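Computational Design of Enzyme (Synthetic construct, PDB 3TP4) is a computationally designed enzyme on a glycosyl hydrolase family 26 TIM-barrel scaffold, probably intended to carry an activated serine in a catalytic triad. Local coordinates at residues A146-I151 / E202-V207; L93-I98 / A152-A157; G236-D241 / P370-V375; T14-S19 / D162-P167; Y215-G220 / D228-T233. One frame throughout, in Å; residues are numbered along the deposited sequence.

Contact 1: A146-I151 / E202-V207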
# COMPACT_ATOMS: atom_id res chain seq x y z
N ALA A 146 -13.80 0.79 -12.21
CA ALA A 146 -14.84 0.00 -11.57
C ALA A 146 -14.25 -0.75 -10.37
O ALA A 146 -14.89 -0.86 -9.33
CB ALA A 146 -15.45 -0.97 -12.57
N TYR A 147 -13.04 -1.25 -10.52
CA TYR A 147 -12.37 -1.90 -9.39
C TYR A 147 -12.24 -0.93 -8.21
O TYR A 147 -12.52 -1.29 -7.07
CB TYR A 147 -11.00 -2.43 -9.79
CG TYR A 147 -10.45 -3.47 -8.84
CD1 TYR A 147 -9.47 -3.15 -7.90
CD2 TYR A 147 -10.94 -4.77 -8.86
CE1 TYR A 147 -8.97 -4.11 -7.02
CE2 TYR A 147 -10.46 -5.73 -7.99
CZ TYR A 147 -9.48 -5.40 -7.07
OH TYR A 147 -9.01 -6.37 -6.22
N LEU A 148 -11.82 0.29 -8.50
CA LEU A 148 -11.71 1.32 -7.45
C LEU A 148 -13.06 1.68 -6.82
O LEU A 148 -13.15 1.88 -5.61
CB LEU A 148 -11.00 2.57 -7.98
CG LEU A 148 -9.55 2.36 -8.43
CD1 LEU A 148 -8.91 3.63 -8.99
CD2 LEU A 148 -8.72 1.84 -7.27
N ASP A 149 -14.11 1.78 -7.64
CA ASP A 149 -15.46 2.02 -7.11
C ASP A 149 -15.82 1.00 -6.01
O ASP A 149 -16.40 1.35 -4.98
CB ASP A 149 -16.51 1.94 -8.22
CG ASP A 149 -16.47 3.15 -9.17
OD1 ASP A 149 -15.99 4.24 -8.76
OD2 ASP A 149 -16.94 3.01 -10.32
N ASP A 150 -15.51 -0.27 -6.27
CA ASP A 150 -15.77 -1.33 -5.31
C ASP A 150 -14.97 -1.08 -4.03
O ASP A 150 -15.46 -1.29 -2.92
CB ASP A 150 -15.39 -2.68 -5.90
CG ASP A 150 -16.42 -3.19 -6.90
OD1 ASP A 150 -17.57 -2.69 -6.86
OD2 ASP A 150 -16.09 -4.09 -7.70
N ILE A 151 -13.73 -0.63 -4.19
CA ILE A 151 -12.89 -0.35 -3.02
C ILE A 151 -13.49 0.81 -2.23
O ILE A 151 -13.52 0.78 -1.00
CB ILE A 151 -11.43 -0.08 -3.44
CG1 ILE A 151 -10.78 -1.39 -3.92
CG2 ILE A 151 -10.62 0.54 -2.28
CD1 ILE A 151 -9.42 -1.21 -4.56
N GLU A 202 -6.06 9.79 -6.15
CA GLU A 202 -6.90 10.91 -6.52
C GLU A 202 -8.35 10.47 -6.80
O GLU A 202 -9.30 11.10 -6.35
CB GLU A 202 -6.28 11.65 -7.72
CG GLU A 202 -5.03 12.43 -7.31
CD GLU A 202 -4.06 12.70 -8.44
OE1 GLU A 202 -4.29 12.20 -9.57
OE2 GLU A 202 -3.07 13.42 -8.19
N TYR A 203 -8.51 9.36 -7.51
CA TYR A 203 -9.85 8.84 -7.76
C TYR A 203 -10.56 8.52 -6.44
O TYR A 203 -11.67 9.00 -6.20
CB TYR A 203 -9.84 7.61 -8.68
CG TYR A 203 -11.23 7.19 -9.11
CD1 TYR A 203 -11.91 7.88 -10.09
CD2 TYR A 203 -11.88 6.11 -8.50
CE1 TYR A 203 -13.19 7.52 -10.49
CE2 TYR A 203 -13.16 5.73 -8.89
CZ TYR A 203 -13.81 6.45 -9.89
OH TYR A 203 -15.08 6.11 -10.30
N LEU A 204 -9.91 7.76 -5.57
CA LEU A 204 -10.53 7.41 -4.29
C LEU A 204 -10.79 8.63 -3.41
O LEU A 204 -11.89 8.80 -2.88
CB LEU A 204 -9.67 6.39 -3.53
CG LEU A 204 -9.62 4.96 -4.11
CD1 LEU A 204 -8.53 4.15 -3.45
CD2 LEU A 204 -10.98 4.23 -4.00
N ARG A 205 -9.78 9.48 -3.23
CA ARG A 205 -9.89 10.61 -2.31
C ARG A 205 -10.72 11.75 -2.91
O ARG A 205 -11.69 12.21 -2.31
CB ARG A 205 -8.51 11.13 -1.92
CG ARG A 205 -8.51 12.40 -1.06
CD ARG A 205 -7.11 13.04 -0.97
NE ARG A 205 -6.64 13.49 -2.29
CZ ARG A 205 -5.36 13.66 -2.63
NH1 ARG A 205 -4.38 13.44 -1.75
NH2 ARG A 205 -5.05 14.05 -3.86
N ASP A 206 -10.33 12.20 -4.09
CA ASP A 206 -10.90 13.43 -4.63
C ASP A 206 -12.18 13.17 -5.39
O ASP A 206 -13.10 13.98 -5.38
CB ASP A 206 -9.91 14.13 -5.56
CG ASP A 206 -8.60 14.47 -4.87
OD1 ASP A 206 -8.64 14.86 -3.68
OD2 ASP A 206 -7.54 14.36 -5.50
N VAL A 207 -12.23 12.05 -6.10
CA VAL A 207 -13.40 11.73 -6.89
C VAL A 207 -14.48 11.01 -6.06
O VAL A 207 -15.65 11.36 -6.15
CB VAL A 207 -13.05 10.91 -8.15
CG1 VAL A 207 -14.33 10.46 -8.86
CG2 VAL A 207 -12.17 11.74 -9.12
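Along 146-151, L148 is the first residue to meet helix 190-207. Its CG is anti to the carbonyl carbon (chi1 -63°), and the side chain crosses the ring of Y203 obliquely. The ring atom CD2 of Y203 is 3.7 Å from L148 CB, and the same ring carbon also meets L148 CD1. The backbone takes part as well, since L148 O lies 3.6 Å from the methyl CD2 of L204. D149 follows with the polar part of the contact: Y203 OH donates to D149 OD1 at 2.6 Å and is received on the syn lone pair of that oxygen. The acceptor lies at the ring edge, near its plane, although carboxylate and ring planes are turned 42° apart. K208 forms a salt bridge to the same oxygen, so OD1 is gripped twice, which would favour a charged carboxylate. The two helices belong to the outer layer of a TIM barrel and are separated in sequence by strand 168-174; their local axes approach to 10.1 Å and cross at -56°. An alanine in place of Y203 would remove the hydroxyl that bonds D149 and the ring surface against L148, and would probably loosen this side of the helix pair. I151, one turn on from L148, is directed toward helix 190-207, and its CG2, anti to the backbone N, stands 4.1 Å from L204 CD2. That leucine methyl therefore lies against both L148 and I151, while the side chains of I151 and L204 rest on F170 and F213 of the barrel strands.

Contact 2: L93-I98 / A152-A157; sequences LFADYI and AELADA
This is a buried, wholly apolar helix-helix contact in the outer layer of the TIM barrel, between helix 87-104 and helix 141-157. The local axes come within 9.1 Å and cross at -41°, and small residues permit the closest backbone approach, where A95 CB meets A157 CB at 3.8 Å. L154 contributes most of the surface from 152-157. With CG anti to the backbone N (chi1 170°), it crosses F94 at about a right angle and divides its two methyls. CD2 lies over one face of the F94 ring, 3.7 Å from the centroid and 19° off the ring normal, which defines a CH-pi contact. CD1 instead sits at the root of the ring, 3.6 Å from F94 CB, and also touches I98 CD1 at 4.1 Å. An alanine in place of F94 would remove the aromatic face under L154 and the edge-to-face partner of W69, and would probably weaken the packing between the helices and strand 66-70. The F94 side chain comes close to S70, H37 and E320 but makes no contact with them; their charge-relay geometry is consistent with the designed triad. No hydrogen bond joins the two segments, so their association rests on shape fit and dispersion, with the CH-pi contact its one directional element.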
# COMPACT_ATOMS: atom_id res chain seq x y z
N LEU A 93 -19.39 -8.80 3.61
CA LEU A 93 -18.63 -9.75 4.41
C LEU A 93 -17.25 -9.17 4.79
O LEU A 93 -16.85 -9.19 5.95
CB LEU A 93 -18.44 -11.06 3.64
CG LEU A 93 -19.67 -11.96 3.49
CD1 LEU A 93 -19.38 -13.09 2.52
CD2 LEU A 93 -20.10 -12.52 4.84
N PHE A 94 -16.55 -8.66 3.78
CA PHE A 94 -15.25 -8.00 3.96
C PHE A 94 -15.42 -6.98 5.07
O PHE A 94 -14.70 -6.99 6.07
CB PHE A 94 -14.84 -7.34 2.64
CG PHE A 94 -13.37 -7.05 2.52
CD1 PHE A 94 -12.55 -6.97 3.64
CD2 PHE A 94 -12.80 -6.85 1.27
CE1 PHE A 94 -11.18 -6.70 3.51
CE2 PHE A 94 -11.43 -6.57 1.13
CZ PHE A 94 -10.63 -6.49 2.25
N ALA A 95 -16.42 -6.11 4.91
CA ALA A 95 -16.68 -5.06 5.88
C ALA A 95 -16.98 -5.62 7.26
O ALA A 95 -16.60 -5.03 8.27
CB ALA A 95 -17.83 -4.17 5.41
N ASP A 96 -17.69 -6.75 7.30
CA ASP A 96 -18.05 -7.37 8.57
C ASP A 96 -16.80 -7.85 9.32
O ASP A 96 -16.66 -7.65 10.52
CB ASP A 96 -19.00 -8.55 8.33
CG ASP A 96 -19.38 -9.26 9.62
OD1 ASP A 96 -19.91 -8.58 10.53
OD2 ASP A 96 -19.14 -10.48 9.73
N TYR A 97 -15.89 -8.49 8.59
CA TYR A 97 -14.65 -8.98 9.18
C TYR A 97 -13.74 -7.83 9.63
O TYR A 97 -13.01 -7.97 10.62
CB TYR A 97 -13.92 -9.88 8.19
CG TYR A 97 -14.42 -11.31 8.18
CD1 TYR A 97 -15.78 -11.60 8.31
CD2 TYR A 97 -13.54 -12.37 8.02
CE1 TYR A 97 -16.24 -12.91 8.28
CE2 TYR A 97 -13.98 -13.67 8.00
CZ TYR A 97 -15.33 -13.94 8.13
OH TYR A 97 -15.76 -15.25 8.11
N ILE A 98 -13.79 -6.71 8.92
CA ILE A 98 -13.02 -5.52 9.30
C ILE A 98 -13.61 -4.94 10.58
O ILE A 98 -12.88 -4.51 11.48
CB ILE A 98 -13.03 -4.44 8.18
CG1 ILE A 98 -12.03 -4.79 7.08
CG2 ILE A 98 -12.71 -3.05 8.76
CD1 ILE A 98 -12.15 -3.92 5.83
N ALA A 152 -13.99 1.82 -2.94
CA ALA A 152 -14.62 2.95 -2.28
C ALA A 152 -15.87 2.47 -1.51
O ALA A 152 -16.17 2.95 -0.42
CB ALA A 152 -14.99 4.03 -3.29
N GLU A 153 -16.58 1.51 -2.10
CA GLU A 153 -17.75 0.91 -1.44
C GLU A 153 -17.35 0.23 -0.14
O GLU A 153 -18.02 0.36 0.88
CB GLU A 153 -18.39 -0.12 -2.38
CG GLU A 153 -19.26 0.48 -3.47
CD GLU A 153 -20.61 0.92 -2.96
OE1 GLU A 153 -20.87 0.76 -1.75
OE2 GLU A 153 -21.42 1.44 -3.76
N LEU A 154 -16.25 -0.51 -0.19
CA LEU A 154 -15.75 -1.21 1.00
C LEU A 154 -15.38 -0.20 2.07
O LEU A 154 -15.74 -0.35 3.24
CB LEU A 154 -14.53 -2.06 0.65
CG LEU A 154 -13.80 -2.64 1.87
CD1 LEU A 154 -14.65 -3.70 2.54
CD2 LEU A 154 -12.44 -3.19 1.48
N ALA A 155 -14.65 0.83 1.66
CA ALA A 155 -14.27 1.89 2.57
C ALA A 155 -15.49 2.43 3.31
O ALA A 155 -15.49 2.53 4.53
CB ALA A 155 -13.55 3.01 1.82
N ASP A 156 -16.54 2.77 2.56
CA ASP A 156 -17.72 3.39 3.17
C ASP A 156 -18.50 2.43 4.08
O ASP A 156 -19.15 2.85 5.04
CB ASP A 156 -18.64 3.99 2.11
CG ASP A 156 -19.89 4.65 2.71
OD1 ASP A 156 -19.74 5.68 3.40
OD2 ASP A 156 -21.01 4.13 2.49
N ALA A 157 -18.44 1.13 3.77
CA ALA A 157 -19.13 0.11 4.57
C ALA A 157 -18.38 -0.26 5.86
O ALA A 157 -18.96 -0.81 6.80
CB ALA A 157 -19.39 -1.13 3.73

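Contact 3: G236-D241 / P370-V375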
# COMPACT_ATOMS: atom_id res chain seq x y z
N GLY A 236 5.59 9.60 -4.47
CA GLY A 236 5.77 10.98 -4.04
C GLY A 236 5.20 11.27 -2.67
O GLY A 236 4.26 10.61 -2.22
N ASP A 237 5.75 12.29 -2.01
CA ASP A 237 5.33 12.66 -0.66
C ASP A 237 3.85 13.00 -0.53
O ASP A 237 3.24 12.75 0.51
CB ASP A 237 6.14 13.86 -0.15
CG ASP A 237 7.63 13.57 -0.08
OD1 ASP A 237 8.04 12.40 -0.18
OD2 ASP A 237 8.40 14.54 0.07
N ALA A 238 3.26 13.57 -1.58
CA ALA A 238 1.85 13.94 -1.51
C ALA A 238 0.93 12.74 -1.63
O ALA A 238 -0.29 12.88 -1.57
CB ALA A 238 1.51 14.96 -2.61
N PHE A 239 1.50 11.56 -1.81
CA PHE A 239 0.71 10.38 -2.16
C PHE A 239 0.85 9.17 -1.24
O PHE A 239 0.03 8.25 -1.29
CB PHE A 239 1.01 9.96 -3.61
CG PHE A 239 0.64 11.01 -4.61
CD1 PHE A 239 -0.66 11.13 -5.04
CD2 PHE A 239 1.60 11.89 -5.09
CE1 PHE A 239 -1.03 12.11 -5.95
CE2 PHE A 239 1.25 12.88 -6.01
CZ PHE A 239 -0.07 12.98 -6.44
N VAL A 240 1.88 9.17 -0.40
CA VAL A 240 2.18 8.03 0.47
C VAL A 240 2.22 8.44 1.95
O VAL A 240 2.89 9.42 2.30
CB VAL A 240 3.56 7.43 0.11
CG1 VAL A 240 3.92 6.29 1.06
CG2 VAL A 240 3.58 6.95 -1.35
N ASP A 241 1.51 7.70 2.80
CA ASP A 241 1.58 7.91 4.26
C ASP A 241 2.56 6.94 4.94
O ASP A 241 3.23 7.31 5.91
CB ASP A 241 0.20 7.70 4.91
CG ASP A 241 -0.82 8.75 4.50
OD1 ASP A 241 -0.55 9.96 4.64
OD2 ASP A 241 -1.92 8.33 4.03
N PRO A 370 -2.13 21.27 5.97
CA PRO A 370 -2.83 21.55 4.71
C PRO A 370 -2.22 20.73 3.58
O PRO A 370 -1.00 20.53 3.58
CB PRO A 370 -2.55 23.04 4.50
CG PRO A 370 -1.28 23.30 5.22
CD PRO A 370 -1.32 22.41 6.43
N ALA A 371 -3.05 20.26 2.65
CA ALA A 371 -2.57 19.44 1.53
C ALA A 371 -1.48 20.17 0.74
O ALA A 371 -1.55 21.38 0.56
CB ALA A 371 -3.73 19.07 0.61
N GLN A 372 -0.47 19.45 0.28
CA GLN A 372 0.57 20.10 -0.50
C GLN A 372 0.15 20.24 -1.96
O GLN A 372 -0.32 19.27 -2.57
CB GLN A 372 1.94 19.41 -0.35
CG GLN A 372 2.01 17.96 -0.82
CD GLN A 372 3.30 17.24 -0.37
OE1 GLN A 372 3.28 16.42 0.56
NE2 GLN A 372 4.42 17.55 -1.04
N PRO A 373 0.27 21.45 -2.52
CA PRO A 373 -0.03 21.60 -3.95
C PRO A 373 0.86 20.66 -4.77
O PRO A 373 2.04 20.51 -4.47
CB PRO A 373 0.32 23.06 -4.23
CG PRO A 373 0.12 23.74 -2.90
CD PRO A 373 0.58 22.73 -1.88
N VAL A 374 0.30 20.01 -5.79
CA VAL A 374 1.06 19.08 -6.61
C VAL A 374 0.65 19.18 -8.08
O VAL A 374 -0.51 19.43 -8.39
CB VAL A 374 0.89 17.63 -6.09
CG1 VAL A 374 -0.57 17.18 -6.21
CG2 VAL A 374 1.82 16.67 -6.82
N VAL A 375 1.61 19.03 -8.99
CA VAL A 375 1.28 18.92 -10.40
C VAL A 375 1.95 17.68 -10.97
O VAL A 375 3.13 17.40 -10.71
CB VAL A 375 1.60 20.21 -11.22
CG1 VAL A 375 3.10 20.57 -11.16
CG2 VAL A 375 1.15 20.06 -12.68
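Q372 carries its CG in the crowded position between backbone N and carbonyl carbon (chi1 61°) and is then extended (chi2 -168°), which lays the chain across A238. V374 has CG2 anti to the backbone N, directed at F239, whose own CG is anti to its carbonyl carbon. The closest apolar approach follows from the first torsion: Q372 CG is 3.5 Å from A238 CB. Farther out, the carboxamide oxygen OE1 of Q372 stands 3.5 Å from A238 CA and also reaches D237 CB, yet no hydrogen bond crosses between the segments. F239 and V374 meet tip to tip, ring atom CE2 of F239 lying 3.9 Å from V374 CG2. A tight turn, closed by F239 N donating to G236 O at 2.9 Å, presents A238 and F239 together; at G236 the positive phi (120°) would drive a CB into the preceding carbonyl oxygen, which calls for glycine. Beside them, D237 turns its carboxylate to Y234 and K274. The contact joins the barrel to the Ig-like domain: the loop 236-241 leads into barrel strand 242-249, whereas V374 opens edge strand 374-379, paired with strand 391-398. F239 also rests on R198 and E202 of helix 190-207 and packs edge-to-face with H376 of strand 374-379.

Contact 4: T14-S19 / D162-P167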
# COMPACT_ATOMS: atom_id res chain seq x y z
N THR A 14 -10.85 11.43 8.32
CA THR A 14 -11.55 11.47 9.60
C THR A 14 -10.59 11.59 10.79
O THR A 14 -9.39 11.34 10.67
CB THR A 14 -12.43 10.23 9.78
OG1 THR A 14 -11.61 9.07 10.00
CG2 THR A 14 -13.29 10.00 8.55
N ALA A 15 -11.16 11.98 11.92
CA ALA A 15 -10.41 12.15 13.15
C ALA A 15 -9.69 10.86 13.52
O ALA A 15 -8.51 10.86 13.88
CB ALA A 15 -11.37 12.56 14.29
N GLU A 16 -10.41 9.74 13.43
CA GLU A 16 -9.85 8.45 13.83
C GLU A 16 -8.71 8.04 12.90
O GLU A 16 -7.72 7.44 13.34
CB GLU A 16 -10.94 7.37 13.83
CG GLU A 16 -11.96 7.51 14.99
CD GLU A 16 -12.98 8.63 14.76
OE1 GLU A 16 -13.10 9.12 13.61
OE2 GLU A 16 -13.67 9.01 15.73
N THR A 17 -8.84 8.40 11.63
CA THR A 17 -7.84 8.10 10.62
C THR A 17 -6.56 8.90 10.84
O THR A 17 -5.46 8.34 10.80
CB THR A 17 -8.39 8.37 9.21
OG1 THR A 17 -9.55 7.56 9.02
CG2 THR A 17 -7.35 8.03 8.14
N ARG A 18 -6.70 10.20 11.08
CA ARG A 18 -5.57 11.03 11.46
C ARG A 18 -4.94 10.52 12.75
O ARG A 18 -3.72 10.49 12.88
CB ARG A 18 -5.96 12.51 11.60
CG ARG A 18 -6.73 13.07 10.39
CD ARG A 18 -6.89 14.60 10.41
NE ARG A 18 -7.44 15.11 11.66
CZ ARG A 18 -8.73 15.25 11.92
NH1 ARG A 18 -9.64 14.90 11.02
NH2 ARG A 18 -9.12 15.73 13.09
N SER A 19 -5.78 10.13 13.71
CA SER A 19 -5.29 9.55 14.95
C SER A 19 -4.42 8.32 14.68
O SER A 19 -3.33 8.18 15.24
CB SER A 19 -6.48 9.14 15.85
OG SER A 19 -6.02 8.52 17.03
N ASP A 162 -21.78 2.48 15.80
CA ASP A 162 -22.16 3.87 16.02
C ASP A 162 -21.94 4.72 14.76
O ASP A 162 -22.05 5.95 14.80
CB ASP A 162 -21.37 4.45 17.19
CG ASP A 162 -19.90 4.64 16.86
OD1 ASP A 162 -19.47 4.15 15.79
OD2 ASP A 162 -19.19 5.26 17.67
N GLY A 163 -21.63 4.06 13.64
CA GLY A 163 -21.51 4.76 12.37
C GLY A 163 -20.11 5.28 12.02
O GLY A 163 -19.87 5.70 10.88
N THR A 164 -19.21 5.25 12.98
CA THR A 164 -17.85 5.76 12.78
C THR A 164 -17.08 4.94 11.74
O THR A 164 -17.02 3.72 11.82
CB THR A 164 -17.06 5.77 14.11
OG1 THR A 164 -17.77 6.54 15.09
CG2 THR A 164 -15.68 6.37 13.90
N LEU A 165 -16.49 5.62 10.76
CA LEU A 165 -15.65 4.94 9.79
C LEU A 165 -14.43 4.36 10.51
O LEU A 165 -13.83 5.02 11.35
CB LEU A 165 -15.19 5.90 8.69
CG LEU A 165 -16.28 6.36 7.71
CD1 LEU A 165 -15.92 7.69 7.08
CD2 LEU A 165 -16.56 5.30 6.65
N ILE A 166 -14.08 3.13 10.17
CA ILE A 166 -12.88 2.48 10.68
C ILE A 166 -11.70 2.79 9.76
O ILE A 166 -11.76 2.54 8.55
CB ILE A 166 -13.09 0.97 10.72
CG1 ILE A 166 -14.30 0.62 11.59
CG2 ILE A 166 -11.83 0.26 11.23
CD1 ILE A 166 -14.70 -0.83 11.49
N PRO A 167 -10.61 3.36 10.31
CA PRO A 167 -9.46 3.66 9.44
C PRO A 167 -8.85 2.39 8.86
O PRO A 167 -8.85 1.34 9.51
CB PRO A 167 -8.48 4.36 10.39
CG PRO A 167 -9.36 4.92 11.49
CD PRO A 167 -10.43 3.88 11.67
O HOH W 1 -13.56 7.68 11.38
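P167 presses its ring against the first turn of helix 15-27, its CG standing 3.5 Å from the backbone C of E16. The same ring passes T17, the two side chains sliding by in opposite directions, so that CB and CG of P167 lie beside the threonine OG1. Earlier in the loop, the methyl CG2 of T164 meets the carboxylate carbon CD of E16 at 3.6 Å, the two chains crossing at about a right angle. Methyl meets methyl where T14 CG2 lies 3.8 Å from L165 CD1. One water bridges the segments: it donates to E16 OE1 at 2.7 Å and to the backbone L165 O at the same 2.7 Å, and accepts from T14 OG1 at 2.8 Å. E16 reaches it by bending at chi2 (77°). T14 occupies the N-cap position, and its OG1 is held from the helix side by T17 OG1, which donates to it at 2.7 Å. On the loop side, an Asx turn positions T164, whose N gives D162 OD1 a bond of 3.0 Å with an N-H...acceptor angle of 166°, and G163 takes up the positive phi of that turn. In the barrel, this loop links helix 141-157 to strand 168-174. I166 turns from the contact onto I98, R99 and D102 of helix 87-104, while S19 on helix 15-27 bonds backbone atoms of A361 and R364.

Contact 5: Y215-G220 / D228-T233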
# COMPACT_ATOMS: atom_id res chain seq x y z
N TYR A 215 -2.46 5.66 3.12
CA TYR A 215 -1.95 5.07 1.89
C TYR A 215 -0.57 4.48 2.06
O TYR A 215 0.37 5.18 2.42
CB TYR A 215 -2.00 6.09 0.75
CG TYR A 215 -3.42 6.39 0.33
CD1 TYR A 215 -4.12 7.46 0.91
CD2 TYR A 215 -4.08 5.60 -0.60
CE1 TYR A 215 -5.43 7.73 0.55
CE2 TYR A 215 -5.38 5.86 -0.96
CZ TYR A 215 -6.05 6.93 -0.39
OH TYR A 215 -7.35 7.18 -0.76
N ALA A 216 -0.45 3.18 1.82
CA ALA A 216 0.82 2.49 1.97
C ALA A 216 1.43 2.15 0.62
O ALA A 216 0.72 1.88 -0.35
CB ALA A 216 0.65 1.22 2.83
N TRP A 217 2.76 2.17 0.57
CA TRP A 217 3.53 1.79 -0.60
C TRP A 217 4.80 1.10 -0.12
O TRP A 217 5.53 1.64 0.71
CB TRP A 217 3.92 3.03 -1.41
CG TRP A 217 5.06 2.82 -2.39
CD1 TRP A 217 4.97 2.34 -3.68
CD2 TRP A 217 6.46 3.11 -2.17
NE1 TRP A 217 6.23 2.33 -4.28
CE2 TRP A 217 7.15 2.78 -3.36
CE3 TRP A 217 7.18 3.60 -1.08
CZ2 TRP A 217 8.53 2.95 -3.49
CZ3 TRP A 217 8.55 3.75 -1.20
CH2 TRP A 217 9.21 3.43 -2.40
N GLY A 218 5.06 -0.09 -0.64
CA GLY A 218 6.32 -0.78 -0.39
C GLY A 218 6.78 -1.41 -1.68
O GLY A 218 6.00 -2.13 -2.32
N PRO A 219 8.02 -1.15 -2.10
CA PRO A 219 8.43 -1.56 -3.45
C PRO A 219 9.02 -2.97 -3.52
O PRO A 219 9.38 -3.41 -4.60
CB PRO A 219 9.49 -0.52 -3.82
CG PRO A 219 10.14 -0.20 -2.51
CD PRO A 219 9.02 -0.26 -1.48
N GLY A 220 9.10 -3.65 -2.38
CA GLY A 220 9.70 -4.98 -2.34
C GLY A 220 10.72 -5.05 -1.22
O GLY A 220 10.56 -4.41 -0.19
N ASP A 228 18.29 4.85 -3.83
CA ASP A 228 17.83 5.14 -5.18
C ASP A 228 17.15 3.94 -5.82
O ASP A 228 16.24 4.11 -6.62
CB ASP A 228 18.99 5.65 -6.07
CG ASP A 228 19.54 6.97 -5.60
OD1 ASP A 228 18.80 7.73 -4.92
OD2 ASP A 228 20.71 7.27 -5.90
N VAL A 229 17.57 2.74 -5.46
CA VAL A 229 16.89 1.55 -5.95
C VAL A 229 15.51 1.43 -5.27
O VAL A 229 14.48 1.20 -5.92
CB VAL A 229 17.75 0.29 -5.72
CG1 VAL A 229 17.03 -0.95 -6.22
CG2 VAL A 229 19.12 0.44 -6.42
N TYR A 230 15.48 1.59 -3.95
CA TYR A 230 14.23 1.57 -3.20
C TYR A 230 13.24 2.61 -3.72
O TYR A 230 12.03 2.33 -3.84
CB TYR A 230 14.53 1.84 -1.72
CG TYR A 230 13.30 1.89 -0.81
CD1 TYR A 230 12.65 0.73 -0.42
CD2 TYR A 230 12.81 3.11 -0.34
CE1 TYR A 230 11.52 0.77 0.43
CE2 TYR A 230 11.69 3.16 0.50
CZ TYR A 230 11.06 1.99 0.87
OH TYR A 230 9.96 2.04 1.71
N LEU A 231 13.73 3.80 -4.03
CA LEU A 231 12.83 4.88 -4.45
C LEU A 231 12.46 4.91 -5.93
O LEU A 231 11.75 5.82 -6.36
CB LEU A 231 13.39 6.24 -4.05
CG LEU A 231 13.56 6.45 -2.54
CD1 LEU A 231 14.34 7.73 -2.30
CD2 LEU A 231 12.20 6.47 -1.84
N ARG A 232 12.92 3.93 -6.71
CA ARG A 232 12.65 3.95 -8.15
C ARG A 232 11.17 4.17 -8.49
O ARG A 232 10.84 4.95 -9.38
CB ARG A 232 13.16 2.67 -8.83
CG ARG A 232 14.54 2.83 -9.46
CD ARG A 232 15.23 1.48 -9.74
NE ARG A 232 14.85 0.92 -11.04
CZ ARG A 232 15.43 -0.14 -11.60
NH1 ARG A 232 16.42 -0.77 -10.98
NH2 ARG A 232 15.01 -0.57 -12.79
N THR A 233 10.28 3.51 -7.75
CA THR A 233 8.86 3.55 -8.06
C THR A 233 8.04 4.40 -7.08
O THR A 233 6.81 4.33 -7.06
CB THR A 233 8.26 2.12 -8.10
OG1 THR A 233 8.30 1.53 -6.79
CG2 THR A 233 9.08 1.23 -9.06
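Within the TIM barrel, this contact belongs to the beta-alpha-beta unit of strand 213-217, short helix 227-230 and strand 242-249, and packs the C-terminal end of strand 213-217 and the loop after it against helix 227-230 and the residues that follow. Aromatic pairing dominates. W217 and Y230 both carry CG anti to the backbone N (chi1 162° and 178°), and the two side chains run antiparallel alongside one another. The six-membered ring of W217 turns its edge to the face of Y230, with centroids 5.1 Å apart and planes inclined at 66°. W217 CZ3 comes 3.6 Å from Y230 CE2, and W217 CH2 also lies 3.4 Å from the backbone Y230 O, near the indole plane. Second come the apolar contacts of P219, which crosses Y230 at about a right angle; its CD is only 3.3 Å from Y230 CE1, a tight fit. The same CD sits over one face of the W217 ring, so the proline touches both aromatic residues. Hydrogen bonding across the segments is slight: W217 NE1 gives T233 OG1 a weak bond of 3.4 Å, the oxygen lying in the indole plane. Y230 OH has its polar partner beyond the contact, in G244 O of strand 242-249, and helix 254-274 covers the ring through M266, I267 and I270. T233 places OG1 in the crowded position between its backbone N and carbonyl carbon, 3.8 Å from P219 CB.

How the contacts relate
From the N terminus, contact 4 opens at 14-19 and closes a long loop at 162-167, with contact 2 nested inside it. Contact 1 starts on helix 141-157 just before the second segment of contact 2 and ends on helix 190-207, so it crosses both; L204 packs on A152 where contacts 1 and 2 meet on the shared helix. L165 likewise packs on A155, joining contact 4 to contact 2. Contact 5 closes a short loop later in the barrel, and contact 3 follows in series, spanning 129 residues to the Ig-like domain. D241 N and Y215 O, probably hydrogen-bonded, connect contacts 3 and 5.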